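Local coordinates for uncharacterized protein (Cytophaga hutchinsonii ATCC 33406, PDB 3FF4), which is of unknown function but, as a small single-domain member of the CoA-binding family with a Rossmann-like fold, probably binds coenzyme A or a related nucleotide, at residues H32-K40 / K47-I56; K82-E93 / I106-M116. One frame throughout, in Å; residues are numbered along the deposited sequence. Where two conformers were deposited one is given.

Contact 1 (H32-K40 / K47-I56)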
loop_
_atom_site.group_PDB
_atom_site.type_symbol
_atom_site.label_atom_id
_atom_site.label_comp_id
_atom_site.label_asym_id
_atom_site.label_seq_id
_atom_site.Cartn_x
_atom_site.Cartn_y
_atom_site.Cartn_z
ATOM N N HIS A 32 -2.131 2.123 13.060
ATOM C CA HIS A 32 -2.601 1.203 12.029
ATOM C C HIS A 32 -1.711 -0.034 11.973
ATOM O O HIS A 32 -0.497 0.082 12.119
ATOM C CB HIS A 32 -2.591 1.888 10.660
ATOM C CG HIS A 32 -3.403 3.148 10.628
ATOM N ND1 HIS A 32 -4.777 3.146 10.490
ATOM C CD2 HIS A 32 -3.039 4.445 10.744
ATOM C CE1 HIS A 32 -5.221 4.393 10.501
ATOM N NE2 HIS A 32 -4.185 5.200 10.662
ATOM N N GLU A 33 -2.315 -1.202 11.758
ATOM C CA GLU A 33 -1.558 -2.409 11.429
ATOM C C GLU A 33 -1.054 -2.306 9.978
ATOM O O GLU A 33 -1.853 -2.166 9.045
ATOM C CB GLU A 33 -2.422 -3.656 11.614
ATOM C CG GLU A 33 -1.835 -4.898 10.979
ATOM C CD GLU A 33 -2.649 -6.147 11.293
ATOM O OE1 GLU A 33 -3.902 -6.049 11.471
ATOM O OE2 GLU A 33 -2.021 -7.224 11.386
ATOM N N PHE A 34 0.265 -2.316 9.799
ATOM C CA PHE A 34 0.848 -2.320 8.441
ATOM C C PHE A 34 1.342 -3.720 8.084
ATOM O O PHE A 34 1.803 -4.489 8.972
ATOM C CB PHE A 34 1.964 -1.264 8.272
ATOM C CG PHE A 34 3.270 -1.650 8.896
ATOM C CD1 PHE A 34 4.282 -2.241 8.120
ATOM C CD2 PHE A 34 3.492 -1.446 10.256
ATOM C CE1 PHE A 34 5.491 -2.630 8.707
ATOM C CE2 PHE A 34 4.696 -1.838 10.852
ATOM C CZ PHE A 34 5.704 -2.420 10.063
ATOM N N ILE A 35 1.239 -4.058 6.800
ATOM C CA ILE A 35 1.752 -5.332 6.313
ATOM C C ILE A 35 2.707 -5.125 5.126
ATOM O O ILE A 35 2.245 -4.712 4.060
ATOM C CB ILE A 35 0.615 -6.290 5.906
ATOM C CG1 ILE A 35 -0.352 -6.512 7.087
ATOM C CG2 ILE A 35 1.218 -7.635 5.393
ATOM C CD1 ILE A 35 -1.655 -7.124 6.681
ATOM N N PRO A 36 4.019 -5.417 5.311
ATOM C CA PRO A 36 5.004 -5.150 4.248
ATOM C C PRO A 36 5.102 -6.285 3.222
ATOM O O PRO A 36 5.448 -7.436 3.585
ATOM C CB PRO A 36 6.322 -5.021 4.998
ATOM C CG PRO A 36 6.120 -5.764 6.314
ATOM C CD PRO A 36 4.649 -5.894 6.571
ATOM N N VAL A 37 4.791 -5.957 1.966
ATOM C CA VAL A 37 4.849 -6.896 0.854
ATOM C C VAL A 37 5.689 -6.267 -0.258
ATOM O O VAL A 37 5.620 -5.063 -0.528
ATOM C CB VAL A 37 3.438 -7.278 0.326
ATOM C CG1 VAL A 37 3.504 -8.287 -0.839
ATOM C CG2 VAL A 37 2.553 -7.809 1.451
ATOM N N GLY A 38 6.522 -7.083 -0.886
ATOM C CA GLY A 38 7.287 -6.618 -2.035
ATOM C C GLY A 38 8.316 -7.630 -2.456
ATOM O O GLY A 38 8.270 -8.797 -2.023
ATOM N N ARG A 39 9.253 -7.204 -3.304
ATOM C CA ARG A 39 10.289 -8.109 -3.781
ATOM C C ARG A 39 11.605 -7.991 -3.015
ATOM O O ARG A 39 12.432 -8.896 -3.075
ATOM C CB ARG A 39 10.531 -7.951 -5.290
ATOM C CG ARG A 39 11.034 -6.592 -5.715
ATOM C CD ARG A 39 11.606 -6.677 -7.120
ATOM N NE ARG A 39 11.777 -5.362 -7.723
ATOM C CZ ARG A 39 12.444 -5.146 -8.855
ATOM N NH1 ARG A 39 13.007 -6.162 -9.500
ATOM N NH2 ARG A 39 12.553 -3.913 -9.334
ATOM N N LYS A 40 11.799 -6.884 -2.298
ATOM C CA LYS A 40 13.030 -6.688 -1.508
ATOM C C LYS A 40 13.049 -7.575 -0.257
ATOM O O LYS A 40 12.036 -7.740 0.412
ATOM C CB LYS A 40 13.197 -5.214 -1.132
ATOM C CG LYS A 40 13.936 -4.424 -2.191
ATOM C CD LYS A 40 13.538 -2.953 -2.159
ATOM C CE LYS A 40 14.451 -2.109 -3.073
ATOM N NZ LYS A 40 14.399 -0.654 -2.681
ATOM N N LYS A 47 8.932 -6.548 11.109
ATOM C CA LYS A 47 8.162 -7.493 10.310
ATOM C C LYS A 47 8.932 -7.890 9.072
ATOM O O LYS A 47 9.401 -7.027 8.313
ATOM C CB LYS A 47 6.824 -6.893 9.901
ATOM C CG LYS A 47 5.845 -6.749 11.025
ATOM C CD LYS A 47 4.712 -5.849 10.584
ATOM C CE LYS A 47 3.555 -5.905 11.533
ATOM N NZ LYS A 47 2.512 -6.829 10.961
ATOM N N THR A 48 9.068 -9.198 8.876
ATOM C CA THR A 48 9.675 -9.731 7.663
ATOM C C THR A 48 8.855 -9.239 6.473
ATOM O O THR A 48 7.636 -9.336 6.495
ATOM C CB THR A 48 9.661 -11.289 7.680
ATOM O OG1 THR A 48 10.349 -11.781 8.843
ATOM C CG2 THR A 48 10.318 -11.866 6.424
ATOM N N ILE A 49 9.509 -8.721 5.439
ATOM C CA ILE A 49 8.811 -8.336 4.220
ATOM C C ILE A 49 8.370 -9.614 3.533
ATOM O O ILE A 49 9.189 -10.517 3.298
ATOM C CB ILE A 49 9.728 -7.535 3.260
ATOM C CG1 ILE A 49 10.256 -6.273 3.957
ATOM C CG2 ILE A 49 8.977 -7.217 1.944
ATOM C CD1 ILE A 49 11.350 -5.555 3.163
ATOM N N ILE A 50 7.082 -9.697 3.212
ATOM C CA ILE A 50 6.523 -10.881 2.552
ATOM C C ILE A 50 6.860 -10.858 1.060
ATOM O O ILE A 50 6.471 -9.930 0.322
ATOM C CB ILE A 50 5.000 -11.010 2.809
ATOM C CG1 ILE A 50 4.736 -11.138 4.321
ATOM C CG2 ILE A 50 4.417 -12.179 2.009
ATOM C CD1 ILE A 50 3.324 -10.834 4.767
ATOM N N ASN A 51 7.633 -11.863 0.626
ATOM C CA ASN A 51 8.107 -11.873 -0.748
ATOM C C ASN A 51 7.216 -12.706 -1.642
ATOM O O ASN A 51 7.344 -12.638 -2.853
ATOM C CB ASN A 51 9.565 -12.323 -0.849
ATOM C CG ASN A 51 10.522 -11.379 -0.152
ATOM O OD1 ASN A 51 11.452 -11.828 0.500
ATOM N ND2 ASN A 51 10.297 -10.066 -0.272
ATOM N N GLU A 52 6.324 -13.507 -1.058
ATOM C CA GLU A 52 5.278 -14.140 -1.865
ATOM C C GLU A 52 4.069 -13.212 -1.896
ATOM O O GLU A 52 4.147 -12.059 -1.460
ATOM C CB GLU A 52 4.869 -15.521 -1.340
ATOM C CG GLU A 52 5.989 -16.533 -1.298
ATOM C CD GLU A 52 7.032 -16.198 -0.229
ATOM O OE1 GLU A 52 6.635 -15.754 0.879
ATOM O OE2 GLU A 52 8.244 -16.371 -0.507
ATOM N N ARG A 53 2.963 -13.714 -2.435
ATOM C CA ARG A 53 1.735 -12.950 -2.489
ATOM C C ARG A 53 0.561 -13.679 -1.778
ATOM O O ARG A 53 -0.399 -14.109 -2.429
ATOM C CB ARG A 53 1.421 -12.567 -3.940
ATOM C CG ARG A 53 2.505 -11.707 -4.599
ATOM C CD ARG A 53 2.630 -10.299 -3.942
ATOM N NE ARG A 53 3.630 -9.422 -4.587
ATOM C CZ ARG A 53 4.938 -9.354 -4.277
ATOM N NH1 ARG A 53 5.472 -10.123 -3.319
ATOM N NH2 ARG A 53 5.737 -8.514 -4.940
ATOM N N PRO A 54 0.622 -13.804 -0.431
ATOM C CA PRO A 54 -0.511 -14.486 0.219
ATOM C C PRO A 54 -1.759 -13.588 0.190
ATOM O O PRO A 54 -1.648 -12.366 0.372
ATOM C CB PRO A 54 -0.015 -14.661 1.656
ATOM C CG PRO A 54 0.864 -13.410 1.869
ATOM C CD PRO A 54 1.613 -13.325 0.556
ATOM N N VAL A 55 -2.934 -14.178 -0.052
ATOM C CA VAL A 55 -4.176 -13.391 -0.038
ATOM C C VAL A 55 -4.612 -13.154 1.419
ATOM O O VAL A 55 -5.217 -14.015 2.056
ATOM C CB VAL A 55 -5.304 -14.013 -0.902
ATOM C CG1 VAL A 55 -6.542 -13.106 -0.904
ATOM C CG2 VAL A 55 -4.810 -14.239 -2.331
ATOM N N ILE A 56 -4.275 -11.989 1.942
ATOM C CA ILE A 56 -4.526 -11.666 3.330
ATOM C C ILE A 56 -5.932 -11.089 3.453
ATOM O O ILE A 56 -6.333 -10.215 2.667
ATOM C CB ILE A 56 -3.417 -10.700 3.881
ATOM C CG1 ILE A 56 -2.073 -11.462 3.966
ATOM C CG2 ILE A 56 -3.817 -10.115 5.249
ATOM C CD1 ILE A 56 -0.834 -10.569 4.010
#
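Lys47 crosses Pro36 at about a right angle and then slides past Phe34 in the opposite direction. Its CB lies on the proline, with CG of Pro36 3.8 Å away. Farther out, CD sits over one face of the Phe34 ring, offset toward the rim and 3.6 Å from CZ, a CH-pi contact. CE already lies 3.4 Å from Phe34 O before a bend at chi4 (-100°) delivers NZ, which gives that oxygen a hydrogen bond (3.2 Å) nearly along the C=O axis. A single beta bridge pairs Val37 with Ile50: Ile50 N bonds to Pro36 O at 2.8 Å, and Gly38 N to Ile50 O. Beyond it, Asn51 ND2 spends both hydrogens on the chain after the strand, 3.0 Å each to Gly38 O and Lys40 O; both acceptors lie close to its amide plane. An alanine at Asn51 would remove this amide and would probably leave the Lys40 carbonyl without its mate and segment 38-40 less firmly held. The guanidinium of Arg53 lays a face on Val37 CG1, and its NE forms a salt bridge with Glu74. Side-chain donors of Lys47 and Asn51, spent on main-chain carbonyls, thus join the Val37-Ile50 bridge in binding strand 34-37 to segment 47-56.

Contact 2 (K82-E93 / I106-M116)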
loop_
_atom_site.group_PDB
_atom_site.type_symbol
_atom_site.label_atom_id
_atom_site.label_comp_id
_atom_site.label_asym_id
_atom_site.label_seq_id
_atom_site.Cartn_x
_atom_site.Cartn_y
_atom_site.Cartn_z
ATOM N N LYS A 82 -9.377 -7.554 -2.451
ATOM C CA LYS A 82 -10.635 -6.801 -2.295
ATOM C C LYS A 82 -10.526 -5.683 -1.239
ATOM O O LYS A 82 -11.343 -5.611 -0.326
ATOM C CB LYS A 82 -11.803 -7.752 -1.961
ATOM C CG LYS A 82 -12.127 -8.754 -3.075
ATOM C CD LYS A 82 -13.397 -9.572 -2.743
ATOM C CE LYS A 82 -14.642 -9.018 -3.513
ATOM N NZ LYS A 82 -15.975 -9.361 -2.880
ATOM N N PRO A 83 -9.514 -4.800 -1.350
ATOM C CA PRO A 83 -9.413 -3.750 -0.335
ATOM C C PRO A 83 -10.536 -2.741 -0.523
ATOM O O PRO A 83 -11.100 -2.683 -1.602
ATOM C CB PRO A 83 -8.089 -3.068 -0.680
ATOM C CG PRO A 83 -7.919 -3.263 -2.138
ATOM C CD PRO A 83 -8.498 -4.650 -2.410
ATOM N N LYS A 84 -10.839 -1.935 0.491
ATOM C CA LYS A 84 -11.751 -0.796 0.309
ATOM C C LYS A 84 -11.126 0.307 -0.554
ATOM O O LYS A 84 -11.812 0.985 -1.303
ATOM C CB LYS A 84 -12.131 -0.204 1.660
ATOM C CG LYS A 84 -12.817 -1.201 2.589
ATOM C CD LYS A 84 -13.358 -0.494 3.811
ATOM C CE LYS A 84 -14.685 0.185 3.474
ATOM N NZ LYS A 84 -15.288 0.831 4.667
ATOM N N ARG A 85 -9.809 0.457 -0.480
ATOM C CA ARG A 85 -9.156 1.608 -1.077
ATOM C C ARG A 85 -7.742 1.247 -1.501
ATOM O O ARG A 85 -7.061 0.463 -0.823
ATOM C CB ARG A 85 -9.103 2.761 -0.058
ATOM C CG ARG A 85 -8.242 3.974 -0.479
ATOM C CD ARG A 85 -8.267 5.064 0.583
ATOM N NE ARG A 85 -7.657 4.600 1.832
ATOM C CZ ARG A 85 -7.540 5.339 2.937
ATOM N NH1 ARG A 85 -8.011 6.607 2.967
ATOM N NH2 ARG A 85 -6.964 4.809 4.019
ATOM N N VAL A 86 -7.290 1.837 -2.609
ATOM C CA VAL A 86 -5.907 1.716 -3.014
ATOM C C VAL A 86 -5.344 3.142 -3.156
ATOM O O VAL A 86 -5.940 3.977 -3.850
ATOM C CB VAL A 86 -5.739 0.924 -4.328
ATOM C CG1 VAL A 86 -4.283 0.920 -4.785
ATOM C CG2 VAL A 86 -6.209 -0.545 -4.184
ATOM N N ILE A 87 -4.235 3.423 -2.472
ATOM C CA ILE A 87 -3.599 4.763 -2.548
ATOM C C ILE A 87 -2.427 4.759 -3.545
ATOM O O ILE A 87 -1.503 3.915 -3.441
ATOM C CB ILE A 87 -3.075 5.256 -1.193
ATOM C CG1 ILE A 87 -4.198 5.288 -0.162
ATOM C CG2 ILE A 87 -2.387 6.681 -1.344
ATOM C CD1 ILE A 87 -3.747 5.594 1.280
ATOM N N PHE A 88 -2.518 5.656 -4.533
ATOM C CA PHE A 88 -1.441 5.941 -5.507
ATOM C C PHE A 88 -0.565 7.107 -5.009
ATOM O O PHE A 88 -0.881 8.298 -5.246
ATOM C CB PHE A 88 -2.062 6.265 -6.881
ATOM C CG PHE A 88 -2.782 5.104 -7.470
ATOM C CD1 PHE A 88 -2.169 4.294 -8.413
ATOM C CD2 PHE A 88 -4.027 4.732 -6.983
ATOM C CE1 PHE A 88 -2.842 3.183 -8.910
ATOM C CE2 PHE A 88 -4.682 3.612 -7.472
ATOM C CZ PHE A 88 -4.105 2.848 -8.429
ATOM N N ASN A 89 0.519 6.760 -4.296
ATOM C CA ASN A 89 1.493 7.747 -3.814
ATOM C C ASN A 89 2.261 8.345 -5.005
ATOM O O ASN A 89 2.227 7.766 -6.096
ATOM C CB ASN A 89 2.408 7.110 -2.760
ATOM C CG ASN A 89 1.613 6.528 -1.626
ATOM O OD1 ASN A 89 1.124 7.255 -0.765
ATOM N ND2 ASN A 89 1.409 5.230 -1.653
ATOM N N PRO A 90 2.921 9.509 -4.810
ATOM C CA PRO A 90 3.598 10.181 -5.902
ATOM C C PRO A 90 4.508 9.292 -6.739
ATOM O O PRO A 90 5.401 8.585 -6.213
ATOM C CB PRO A 90 4.362 11.327 -5.194
ATOM C CG PRO A 90 3.369 11.734 -4.090
ATOM C CD PRO A 90 2.956 10.320 -3.575
ATOM N N GLY A 91 4.248 9.347 -8.038
ATOM C CA GLY A 91 4.973 8.597 -9.046
ATOM C C GLY A 91 4.406 7.206 -9.293
ATOM O O GLY A 91 4.938 6.470 -10.133
ATOM N N THR A 92 3.336 6.817 -8.592
ATOM C CA THR A 92 2.752 5.499 -8.846
ATOM C C THR A 92 1.447 5.612 -9.647
ATOM O O THR A 92 0.828 4.591 -9.968
ATOM C CB THR A 92 2.475 4.712 -7.539
ATOM O OG1 THR A 92 1.403 5.345 -6.834
ATOM C CG2 THR A 92 3.727 4.639 -6.645
ATOM N N GLU A 93 1.028 6.839 -9.965
ATOM C CA GLU A 93 -0.246 7.064 -10.655
ATOM C C GLU A 93 -0.354 6.204 -11.927
ATOM O O GLU A 93 0.584 6.124 -12.733
ATOM C CB GLU A 93 -0.456 8.549 -11.034
ATOM C CG GLU A 93 -0.595 9.538 -9.859
ATOM C CD GLU A 93 0.749 10.022 -9.294
ATOM O OE1 GLU A 93 1.810 9.436 -9.634
ATOM O OE2 GLU A 93 0.755 10.972 -8.474
ATOM N N ILE A 106 -13.496 -0.828 -6.074
ATOM C CA ILE A 106 -12.388 -0.443 -5.192
ATOM C C ILE A 106 -12.016 1.033 -5.454
ATOM O O ILE A 106 -11.792 1.429 -6.622
ATOM C CB ILE A 106 -11.148 -1.362 -5.413
ATOM C CG1 ILE A 106 -11.514 -2.831 -5.127
ATOM C CG2 ILE A 106 -9.958 -0.900 -4.574
ATOM C CD1 ILE A 106 -10.508 -3.899 -5.696
ATOM N N GLU A 107 -11.953 1.842 -4.385
ATOM C CA GLU A 107 -11.755 3.261 -4.557
ATOM C C GLU A 107 -10.264 3.594 -4.802
ATOM O O GLU A 107 -9.425 3.399 -3.919
ATOM C CB GLU A 107 -12.274 4.033 -3.355
ATOM C CG GLU A 107 -12.304 5.535 -3.575
ATOM C CD GLU A 107 -12.501 6.331 -2.287
ATOM O OE1 GLU A 107 -12.233 5.814 -1.167
ATOM O OE2 GLU A 107 -12.870 7.506 -2.396
ATOM N N PRO A 108 -9.944 4.097 -6.011
ATOM C CA PRO A 108 -8.590 4.578 -6.204
ATOM C C PRO A 108 -8.484 5.999 -5.593
ATOM O O PRO A 108 -9.387 6.815 -5.782
ATOM C CB PRO A 108 -8.445 4.619 -7.724
ATOM C CG PRO A 108 -9.877 4.772 -8.278
ATOM C CD PRO A 108 -10.834 4.430 -7.153
ATOM N N VAL A 109 -7.408 6.271 -4.876
ATOM C CA VAL A 109 -7.174 7.599 -4.271
ATOM C C VAL A 109 -5.761 8.049 -4.612
ATOM O O VAL A 109 -4.807 7.337 -4.331
ATOM C CB VAL A 109 -7.289 7.547 -2.717
ATOM C CG1 VAL A 109 -6.741 8.852 -2.061
ATOM C CG2 VAL A 109 -8.737 7.336 -2.307
ATOM N N ILE A 110 -5.633 9.209 -5.241
ATOM C CA ILE A 110 -4.328 9.788 -5.552
ATOM C C ILE A 110 -3.953 10.724 -4.399
ATOM O O ILE A 110 -4.671 11.653 -4.137
ATOM C CB ILE A 110 -4.326 10.507 -6.938
ATOM C CG1 ILE A 110 -4.312 9.459 -8.050
ATOM C CG2 ILE A 110 -3.063 11.350 -7.142
ATOM C CD1 ILE A 110 -5.508 9.450 -8.855
ATOM N N GLY A 111 -2.865 10.429 -3.684
ATOM C CA GLY A 111 -2.381 11.313 -2.628
ATOM C C GLY A 111 -1.130 10.703 -2.012
ATOM O O GLY A 111 -0.736 9.605 -2.391
ATOM N N CYS A 112 -0.501 11.409 -1.080
ATOM C CA CYS A 112 0.648 10.892 -0.348
ATOM C C CYS A 112 0.157 10.377 0.994
ATOM O O CYS A 112 -0.501 11.109 1.763
ATOM C CB CYS A 112 1.701 11.991 -0.175
ATOM S SG CYS A 112 2.983 11.573 1.024
ATOM N N THR A 113 0.432 9.103 1.261
ATOM C CA THR A 113 0.110 8.488 2.542
ATOM C C THR A 113 0.554 9.337 3.731
ATOM O O THR A 113 -0.193 9.470 4.677
ATOM C CB THR A 113 0.681 7.039 2.657
ATOM O OG1 THR A 113 0.147 6.230 1.589
ATOM C CG2 THR A 113 0.300 6.417 4.043
ATOM N N LEU A 114 1.763 9.917 3.681
ATOM C CA LEU A 114 2.265 10.741 4.788
ATOM C C LEU A 114 1.411 12.006 4.987
ATOM O O LEU A 114 0.975 12.304 6.102
ATOM C CB LEU A 114 3.738 11.135 4.576
ATOM C CG LEU A 114 4.756 10.052 4.183
ATOM C CD1 LEU A 114 6.205 10.631 4.085
ATOM C CD2 LEU A 114 4.704 8.929 5.217
ATOM N N VAL A 115 1.153 12.725 3.899
ATOM C CA VAL A 115 0.302 13.918 3.925
ATOM C C VAL A 115 -1.093 13.585 4.436
ATOM O O VAL A 115 -1.640 14.315 5.282
ATOM C CB VAL A 115 0.266 14.607 2.556
ATOM C CG1 VAL A 115 -0.753 15.753 2.533
ATOM C CG2 VAL A 115 1.668 15.128 2.225
HETATM N N MSE A 116 -1.639 12.466 3.965
HETATM C CA MSE A 116 -2.960 12.046 4.385
HETATM C C MSE A 116 -3.044 11.772 5.889
HETATM O O MSE A 116 -4.007 12.169 6.549
HETATM C CB MSE A 116 -3.447 10.859 3.544
HETATM C CG MSE A 116 -3.783 11.288 2.120
HETATM SE SE MSE A 116 -3.853 9.674 1.008
HETATM C CE MSE A 116 -5.537 8.846 1.633
#
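CE of Met116, a selenomethionine, approaches the Arg85 guanidinium obliquely, 3.6 Å from NH1, while Ile87 CD1 lies over one face of that group, 4.0 Å above its plane and toward the rim. The polar end of Arg85 is engaged by Thr61 and the C-terminal carboxylate of Phe122. The Phe88 ring has Thr92 O and Val109 O at its edge, in plane, and its CE2 is 3.9 Å from Pro108 CB. With CG anti to the backbone N (chi1 171°), Arg85 slants across Val109, its CD on CG2 of that valine. Ile87 CD1 and Met116 CE touch tip to tip at 3.7 Å.

Strands 85-88 and 107-110 are parallel neighbours, their axes 24° apart, joined through helix 95-103 as a beta-alpha-beta unit of the Rossmann-like sheet. Arg85, Ile87, Glu107 and Val109 point to one face; Val86, Phe88, Pro108 and Ile110 point to the other, where Leu101 of the helix packs on Val86 and Phe88. Backbone bonds alternate between the strands, among them Phe88 N to Val109 O at 2.8 Å.

Past the strand ends, Asn89 OD1 is gripped twice by Thr113: the backbone N donates at 2.8 Å nearly in line with the amide C=O, and OG1 donates at 2.7 Å in the carbonyl plane, on a lone pair. Thr113 OG1 is also hydrogen-bonded to Thr63 OG1. Asn89 ND2 bonds to Leu64 O and Thr63 OG1, which fixes the amide's rotation. Next to Thr113, Cys112 N-caps helix 113-119, its SG accepting from Val115 N at 3.6 Å.

Contact 1 closes before contact 2 opens along the chain, and the two lie on opposite sides of its centre, their own centres about 17 Å apart and their nearest atoms about 6 Å apart without touching. What they share is the five-stranded parallel sheet, ordered 34-37, 7-10, 61-64, 85-88, 107-110. Contact 1 fastens the connection after its first edge strand, 34-37; contact 2 pairs the opposite edge strand, 107-110, with its inner neighbour. Strands 7-10 and 61-64 bridge the gap, bonding to 34-37 and 85-88 respectively. Since both edge strands belong to the same sheet, the two contacts sit at opposite margins of one Rossmann-like fold.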